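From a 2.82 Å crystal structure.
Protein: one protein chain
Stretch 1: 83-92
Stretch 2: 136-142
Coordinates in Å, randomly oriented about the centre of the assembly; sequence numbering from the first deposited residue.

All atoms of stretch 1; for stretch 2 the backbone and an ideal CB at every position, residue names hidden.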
# COMPACT_ATOMS: atom_id res chain seq x y z
N GLY A 83 9.24 -19.13 6.50
CA GLY A 83 10.19 -18.99 7.59
C GLY A 83 10.19 -17.59 8.16
O GLY A 83 10.30 -17.41 9.35
N THR A 84 10.02 -16.60 7.28
CA THR A 84 9.97 -15.19 7.61
C THR A 84 8.75 -14.80 8.46
O THR A 84 8.81 -13.87 9.27
CB THR A 84 9.98 -14.39 6.35
OG1 THR A 84 11.22 -14.57 5.65
CG2 THR A 84 9.77 -12.91 6.62
N LEU A 85 7.62 -15.45 8.18
CA LEU A 85 6.40 -15.16 8.93
C LEU A 85 6.64 -15.63 10.36
O LEU A 85 6.10 -15.05 11.31
CB LEU A 85 5.20 -15.91 8.32
CG LEU A 85 4.21 -15.13 7.46
CD1 LEU A 85 4.85 -13.84 6.98
CD2 LEU A 85 3.78 -15.98 6.28
N GLY A 86 7.49 -16.65 10.51
CA GLY A 86 7.87 -17.19 11.81
C GLY A 86 8.55 -16.15 12.69
O GLY A 86 8.27 -16.05 13.88
N THR A 87 9.47 -15.39 12.10
CA THR A 87 10.22 -14.36 12.82
C THR A 87 9.28 -13.29 13.34
O THR A 87 9.55 -12.72 14.39
CB THR A 87 11.35 -13.72 11.97
OG1 THR A 87 10.81 -12.83 10.98
CG2 THR A 87 12.20 -14.79 11.29
N ILE A 88 8.22 -12.98 12.59
CA ILE A 88 7.26 -11.93 12.98
C ILE A 88 6.41 -12.37 14.16
O ILE A 88 6.10 -11.59 15.08
CB ILE A 88 6.43 -11.45 11.81
CG1 ILE A 88 7.33 -10.74 10.80
CG2 ILE A 88 5.39 -10.44 12.24
CD1 ILE A 88 6.94 -10.98 9.40
N ILE A 89 6.06 -13.66 14.13
CA ILE A 89 5.28 -14.27 15.20
C ILE A 89 6.09 -14.20 16.49
O ILE A 89 5.59 -13.78 17.52
CB ILE A 89 4.90 -15.73 14.84
CG1 ILE A 89 3.89 -15.75 13.70
CG2 ILE A 89 4.42 -16.50 16.04
CD1 ILE A 89 3.50 -17.16 13.30
N ASN A 90 7.36 -14.59 16.40
CA ASN A 90 8.27 -14.57 17.55
C ASN A 90 8.49 -13.15 18.05
O ASN A 90 8.59 -12.92 19.26
CB ASN A 90 9.62 -15.18 17.19
CG ASN A 90 9.59 -16.69 17.09
OD1 ASN A 90 8.57 -17.33 17.36
ND2 ASN A 90 10.72 -17.28 16.68
N SER A 91 8.60 -12.20 17.13
CA SER A 91 8.79 -10.80 17.50
C SER A 91 7.61 -10.35 18.37
O SER A 91 7.79 -9.80 19.46
CB SER A 91 8.87 -9.93 16.24
OG SER A 91 10.06 -10.22 15.51
N LEU A 92 6.41 -10.62 17.87
CA LEU A 92 5.19 -10.24 18.56
C LEU A 92 5.09 -10.89 19.93
O LEU A 92 4.82 -10.19 20.91
CB LEU A 92 3.99 -10.62 17.74
CG LEU A 92 3.46 -9.57 16.78
CD1 LEU A 92 4.48 -8.49 16.46
CD2 LEU A 92 2.94 -10.30 15.55
N UNK A 136 13.58 -2.00 20.39
CA UNK A 136 13.05 -2.31 19.08
C UNK A 136 13.32 -3.71 18.59
O UNK A 136 14.42 -4.24 18.74
CB UNK A 136 13.61 -1.32 18.06
N UNK A 137 12.26 -4.34 18.07
CA UNK A 137 12.36 -5.69 17.55
C UNK A 137 12.09 -5.68 16.07
O UNK A 137 11.14 -5.06 15.61
CB UNK A 137 11.39 -6.63 18.27
N UNK A 138 12.97 -6.36 15.35
CA UNK A 138 12.87 -6.45 13.91
C UNK A 138 12.44 -7.86 13.50
O UNK A 138 13.11 -8.85 13.81
CB UNK A 138 14.20 -6.08 13.26
N UNK A 139 11.32 -7.91 12.78
CA UNK A 139 10.74 -9.14 12.27
C UNK A 139 10.73 -9.16 10.76
O UNK A 139 10.74 -8.11 10.13
CB UNK A 139 9.32 -9.32 12.81
N UNK A 140 10.70 -10.35 10.18
CA UNK A 140 10.68 -10.54 8.74
C UNK A 140 12.05 -10.27 8.14
O UNK A 140 12.18 -9.93 6.97
CB UNK A 140 9.63 -9.63 8.09
N UNK A 141 13.07 -10.42 8.96
CA UNK A 141 14.43 -10.14 8.56
C UNK A 141 14.69 -8.97 7.62
O UNK A 141 14.72 -7.81 8.01
CB UNK A 141 14.99 -11.40 7.90
N UNK A 142 14.98 -9.31 6.38
CA UNK A 142 15.50 -8.45 5.33
C UNK A 142 14.42 -8.29 4.27
O UNK A 142 14.53 -7.46 3.38
CB UNK A 142 16.79 -9.02 4.73

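Helix 83-92 and strand 136-139 run nearly antiparallel, at 159°, with axes only 7.4 Å apart at their closest. So tight an approach leaves little room for side chains.

Position 136 has extended backbone angles, and nothing of the helix lies within 5.5 Å of its ideal CB. The contact sets no rule here, and many residues suited to a strand would serve. The deposited residue is Val136, which does not touch the helix.

At 137 the CA-to-CB bond points toward the helix, and the ideal CB sits 4.6 Å from Ser91 CB. That is enough space for a side chain to spread across the serine, so a valine, isoleucine, leucine or threonine could fit. Ile137 is found, with chi1 in the m well and chi2 in t; its CG2 packs 3.5 Å from Ser91 OG.

At 138 the strand alternation turns CA-to-CB away from the helix, leaving side-chain size unrestricted from this side. Phe138 occupies it, its ring well clear of the helix.

Position 139 points back toward the helix, but here the space is gone. An ideal CB would clash with Ser91 OG at 2.9 Å and sit tight against Ile88 CG1 at 3.2 Å. Ser91 OG is held by its hydrogen bond to Thr87 O, 2.8 Å away, within the helix. Glycine is the fitting choice, and Gly139 lets its CA rest 3.5 Å from Ser91 OG.

Position 140 combines two demands. Its phi of 74° by itself favours glycine, and an ideal CB would lie 3.3 Å from Ile88 CD1, which is tight, and 3.6 Å from Thr84 CG2. Its backbone N also faces a hydroxyl. Gly140 meets all of this: Thr84 CG2 packs 3.3 Å from Gly140 CA, and Gly140 N donates a hydrogen bond to Thr87 OG1 at 2.6 Å. That hydroxyl in turn donates to Thr84 O, 2.8 Å from Thr87 OG1, so the threonine links the turn of the helix to the loop that follows the strand.

At 141 the ideal CB stays 5.4 Å from both Thr87 OG1 and Thr84 OG1, so the helix would tolerate a small side chain. A phi of 36° with psi of -106° favours glycine, and Gly141 is there, barely touching the helix.

Position 142 has returned to negative phi and has open space before the helix, admitting many residues. The CA-to-CB bond of Asn142 is sideways to the helix, and its ND2 is hydrogen-bonded elsewhere in the structure.

Stretch 2, residues 136-142: VIFGGGN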
# COMPACT_ATOMS: atom_id res chain seq x y z
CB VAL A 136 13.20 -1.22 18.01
CG1 VAL A 136 13.76 0.09 18.55
CG2 VAL A 136 13.89 -1.72 16.80
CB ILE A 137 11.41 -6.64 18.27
CG1 ILE A 137 11.59 -6.51 19.79
CG2 ILE A 137 11.65 -8.07 17.80
CD1 ILE A 137 10.89 -7.61 20.59
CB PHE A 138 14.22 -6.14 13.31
CG PHE A 138 14.73 -4.76 13.64
CD1 PHE A 138 15.94 -4.60 14.29
CD2 PHE A 138 14.09 -3.64 13.14
CE1 PHE A 138 16.46 -3.37 14.49
CE2 PHE A 138 14.65 -2.40 13.29
CZ PHE A 138 15.80 -2.25 14.00
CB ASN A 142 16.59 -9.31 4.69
CG ASN A 142 17.59 -8.53 3.91
OD1 ASN A 142 18.20 -9.18 2.93
ND2 ASN A 142 17.93 -7.41 4.28
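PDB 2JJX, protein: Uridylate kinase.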